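Local coordinates for cyclase (Uncultured organism, PDB 5IBZ), which is a cyclase of the pfam04199 family and may have arylformamidase activity, at the interface of chains A and B. Residues are numbered along the deposited sequence; one frame, centred on the assembly and turned at random. Chains: chain A/B, Uncharacterized protein.

Contact 1: the interface of chains A and B. Residues chain A 119-123, 269; chain B 96-99.
Strand 120-122 of chain A, with A:His119 just ahead of it and A:Gly123 just after, lies against strand 97-99 of chain B, forming antiparallel bridges at A:Gly120 with B:Phe99, A:Trp121 with B:Arg98 and A:Tyr122 with B:Ile97. The middle pair is bonded both ways: A:Trp121 N gives to B:Arg98 O at 3.0 Å, and B:Arg98 N returns a bond to A:Trp121 O at 2.9 Å. Both side chains of this pair sit on one side of the sheet. The indole of A:Trp121 is folded between its own backbone N and carbonyl carbon (chi1 66°), which turns one face to the partner strand. B:Arg98 CB stands over that face, 3.8 Å from the centre of the five-membered ring, as a CH-pi contact. The arginine then runs on extended past the indole NE1, carrying CD to 3.6 Å from that nitrogen, and its guanidinium is steeply inclined to the indole plane. An alanine in place of A:Trp121 would probably take the aromatic floor from under B:Arg98 CB and leave the chain beyond it less restrained. On the other side of the sheet, the B:Ile97 tip CD1 meets A:Gly269 CA in the first turn of helix 266-275, 3.6 Å away. The ring of B:Phe99 presents CD1 to the imidazole of A:His119, a residue of the acetylphosphate pocket, 3.8 Å from NE2. Where the strand pairing ends, water 1 bridges the two backbones: it touches the carbonyl O of poorly ordered B:Pro96, and A:Gly123 N lies 2.8 Å from the O of water 1.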
# COMPACT_ATOMS: atom_id res chain seq x y z
N HIS A 119 -9.36 8.96 17.45
CA HIS A 119 -7.96 8.54 17.46
C HIS A 119 -7.47 8.12 18.84
O HIS A 119 -6.54 7.31 18.94
CB HIS A 119 -7.07 9.66 16.92
CG HIS A 119 -5.60 9.40 17.08
ND1 HIS A 119 -4.97 8.30 16.52
CD2 HIS A 119 -4.63 10.10 17.71
CE1 HIS A 119 -3.68 8.34 16.82
NE2 HIS A 119 -3.45 9.43 17.52
N GLY A 120 -8.05 8.67 19.90
CA GLY A 120 -7.52 8.41 21.23
C GLY A 120 -8.54 8.66 22.32
O GLY A 120 -9.42 9.48 22.17
N TRP A 121 -8.40 7.92 23.42
CA TRP A 121 -9.31 8.01 24.54
C TRP A 121 -8.69 7.24 25.71
O TRP A 121 -7.55 6.83 25.64
CB TRP A 121 -10.70 7.45 24.18
CG TRP A 121 -10.72 5.97 23.90
CD1 TRP A 121 -11.07 4.96 24.77
CD2 TRP A 121 -10.35 5.31 22.67
NE1 TRP A 121 -10.94 3.75 24.16
CE2 TRP A 121 -10.50 3.93 22.87
CE3 TRP A 121 -9.92 5.76 21.42
CZ2 TRP A 121 -10.21 2.99 21.88
CZ3 TRP A 121 -9.65 4.83 20.43
CH2 TRP A 121 -9.79 3.45 20.67
N TYR A 122 -9.44 7.07 26.78
CA TYR A 122 -9.01 6.20 27.87
C TYR A 122 -10.25 5.51 28.41
O TYR A 122 -11.37 5.97 28.19
CB TYR A 122 -8.25 6.97 28.96
CG TYR A 122 -9.00 8.11 29.61
CD1 TYR A 122 -9.82 7.89 30.70
CD2 TYR A 122 -8.87 9.41 29.14
CE1 TYR A 122 -10.50 8.92 31.31
CE2 TYR A 122 -9.55 10.47 29.75
CZ TYR A 122 -10.35 10.22 30.83
OH TYR A 122 -11.03 11.23 31.47
N GLY A 123 -10.06 4.38 29.07
CA GLY A 123 -11.19 3.56 29.45
C GLY A 123 -11.93 3.04 28.24
O GLY A 123 -11.36 2.90 27.16
N GLY A 269 -5.61 12.25 26.29
CA GLY A 269 -6.85 11.70 26.80
C GLY A 269 -7.83 12.81 27.10
O GLY A 269 -9.02 12.71 26.77
N PRO B 96 -2.44 4.16 29.87
CA PRO B 96 -3.90 4.23 30.01
C PRO B 96 -4.55 4.75 28.74
O PRO B 96 -5.74 4.52 28.53
CB PRO B 96 -4.12 5.20 31.17
CG PRO B 96 -2.76 5.57 31.68
CD PRO B 96 -1.77 5.23 30.62
N ILE B 97 -3.80 5.47 27.91
CA ILE B 97 -4.37 5.99 26.67
C ILE B 97 -4.48 4.85 25.67
O ILE B 97 -3.58 4.02 25.52
CB ILE B 97 -3.55 7.15 26.06
CG1 ILE B 97 -3.41 8.29 27.08
CG2 ILE B 97 -4.19 7.67 24.79
CD1 ILE B 97 -4.74 8.89 27.52
N ARG B 98 -5.62 4.82 25.02
CA ARG B 98 -5.95 3.85 23.98
C ARG B 98 -5.97 4.63 22.69
O ARG B 98 -6.39 5.77 22.67
CB ARG B 98 -7.29 3.18 24.29
CG ARG B 98 -7.25 2.41 25.62
CD ARG B 98 -8.52 1.67 25.92
NE ARG B 98 -8.39 0.96 27.19
CZ ARG B 98 -9.25 0.07 27.66
NH1 ARG B 98 -10.33 -0.28 26.98
NH2 ARG B 98 -9.00 -0.51 28.84
N PHE B 99 -5.46 4.03 21.62
CA PHE B 99 -5.38 4.68 20.34
C PHE B 99 -5.89 3.85 19.19
O PHE B 99 -5.82 2.66 19.21
CB PHE B 99 -3.92 4.87 19.93
CG PHE B 99 -3.15 5.84 20.73
CD1 PHE B 99 -3.25 7.17 20.51
CD2 PHE B 99 -2.27 5.41 21.67
CE1 PHE B 99 -2.50 8.06 21.21
CE2 PHE B 99 -1.51 6.30 22.38
CZ PHE B 99 -1.64 7.62 22.15
O HOH W 1 -7.52 3.36 29.80

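Contact 2: the interface of chains A and B. Residues chain A 74, 76, 100-102; chain B 108, 311-314.
In this cyclase-family protein, A:Asp102, near the start of strand 101-107, puts its carboxylate between B:Leu108 and the B:Ala312-B:Val313 loop, with A:His74 of strand 73-76 supporting it from its own chain. This is the tightly packed part. CG of A:Asp102 lies between the backbone N and the carbonyl carbon (chi1 51°), a turn that points the carboxylate at the partner loop. Its OD2 accepts two bonds from opposite faces of the carboxylate plane. B:Val313 N approaches on the syn side at 3.0 Å, whereas A:His74 NE2 comes on the anti side at 2.7 Å; both donors are well out of that plane. The histidine bond is nearly straight and lies in the imidazole plane, holding the ring and the carboxylate in register. If the imidazole carries a positive charge, the pair would be further stabilised. Backbone adds another hold: B:Leu108 N gives to A:Asp102 O at 2.8 Å.

Methyl groups close around the acid. B:Leu108 CD1 and B:Val313 CG2 each come to 3.5 Å from A:Asp102 CG, so the bonded carboxylate is flanked by hydrocarbon. The aspartate and valine side chains pass in opposite directions, while leucine crosses the acid at a slant. On the histidine, CE1 rests 3.7 Å from B:Ala312 CA.

Towards A:Met76 and A:Ala100 little surface is hidden. The selenomethionine bends at chi2 and chi3 and meets B:Val313 tip to tip, its CE 3.7 Å from CG1. A:Ala100 CB is looser still, 4.0 Å from B:Val313 CG1, although the A:Ala100 carbonyl O still touches B:Val313 CG2 at 3.4 Å. A:Asp101, beside the well-covered A:Asp102, buries essentially no surface against chain B; its carboxylate turns away from the valine, and its backbone merely skirts CG2.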
# COMPACT_ATOMS: atom_id res chain seq x y z
N HIS A 74 5.60 7.17 -1.96
CA HIS A 74 5.11 7.59 -3.28
C HIS A 74 5.69 6.68 -4.35
O HIS A 74 6.90 6.43 -4.36
CB HIS A 74 5.53 9.05 -3.49
CG HIS A 74 5.15 9.65 -4.82
ND1 HIS A 74 6.05 10.37 -5.57
CD2 HIS A 74 3.97 9.73 -5.48
CE1 HIS A 74 5.45 10.83 -6.66
NE2 HIS A 74 4.19 10.45 -6.63
N MSE A 76 5.26 5.85 -8.80
CA MSE A 76 4.61 6.13 -10.08
C MSE A 76 4.05 4.85 -10.72
O MSE A 76 4.62 3.77 -10.57
CB MSE A 76 5.59 6.79 -11.06
CG MSE A 76 6.42 7.96 -10.52
SE MSE A 76 5.44 9.63 -10.25
CE MSE A 76 4.91 9.98 -12.05
N ALA A 100 1.33 10.73 -17.00
CA ALA A 100 1.97 10.15 -15.84
C ALA A 100 0.93 10.01 -14.74
O ALA A 100 0.09 10.88 -14.58
CB ALA A 100 3.13 11.03 -15.39
N ASP A 101 1.00 8.91 -13.99
CA ASP A 101 0.05 8.56 -12.93
C ASP A 101 0.83 8.10 -11.70
O ASP A 101 1.90 7.50 -11.86
CB ASP A 101 -0.89 7.41 -13.35
CG ASP A 101 -2.15 7.86 -14.07
OD1 ASP A 101 -2.29 9.05 -14.42
OD2 ASP A 101 -3.04 7.00 -14.28
N ASP A 102 0.31 8.34 -10.50
CA ASP A 102 1.02 7.88 -9.32
C ASP A 102 0.12 7.48 -8.16
O ASP A 102 -1.12 7.61 -8.23
CB ASP A 102 2.04 8.93 -8.86
CG ASP A 102 1.47 10.33 -8.70
OD1 ASP A 102 0.26 10.58 -8.92
OD2 ASP A 102 2.31 11.21 -8.35
N LEU B 108 -3.18 8.76 -6.65
CA LEU B 108 -3.35 10.18 -6.44
C LEU B 108 -4.35 10.75 -7.43
O LEU B 108 -4.86 11.87 -7.20
CB LEU B 108 -2.01 10.91 -6.51
CG LEU B 108 -1.01 10.47 -5.44
CD1 LEU B 108 0.32 11.23 -5.50
CD2 LEU B 108 -1.58 10.55 -4.03
N GLY B 311 7.22 15.93 -6.19
CA GLY B 311 7.41 14.99 -7.28
C GLY B 311 6.13 14.31 -7.73
O GLY B 311 6.17 13.46 -8.63
N ALA B 312 5.00 14.61 -7.11
CA ALA B 312 3.74 13.98 -7.52
C ALA B 312 3.13 14.70 -8.71
O ALA B 312 3.35 15.89 -8.92
CB ALA B 312 2.75 13.96 -6.36
N VAL B 313 2.34 13.96 -9.49
CA VAL B 313 1.74 14.51 -10.70
C VAL B 313 0.26 14.85 -10.52
O VAL B 313 -0.47 15.13 -11.48
CB VAL B 313 1.95 13.56 -11.90
CG1 VAL B 313 3.44 13.35 -12.17
CG2 VAL B 313 1.27 12.22 -11.70
N GLY B 314 -0.17 14.90 -9.27
CA GLY B 314 -1.50 15.36 -8.90
C GLY B 314 -1.68 15.14 -7.42
O GLY B 314 -0.75 14.74 -6.73

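The centres of contact 1 and contact 2 lie about 36 Å apart, and the two have no residue in common. They are nevertheless joined through one stretch of sequence: strand 97-99, which chain B contributes to contact 1, is followed closely by strand 101-107, whose first residues chain A contributes to contact 2. Because the interface is two-fold symmetric, each contact has a twin with the chains exchanged, and this stretch of either chain serves both kinds of contact. Such reciprocal exchange is consistent with a dimer within the deposited four-chain assembly, though the structure alone does not show that it forms in solution.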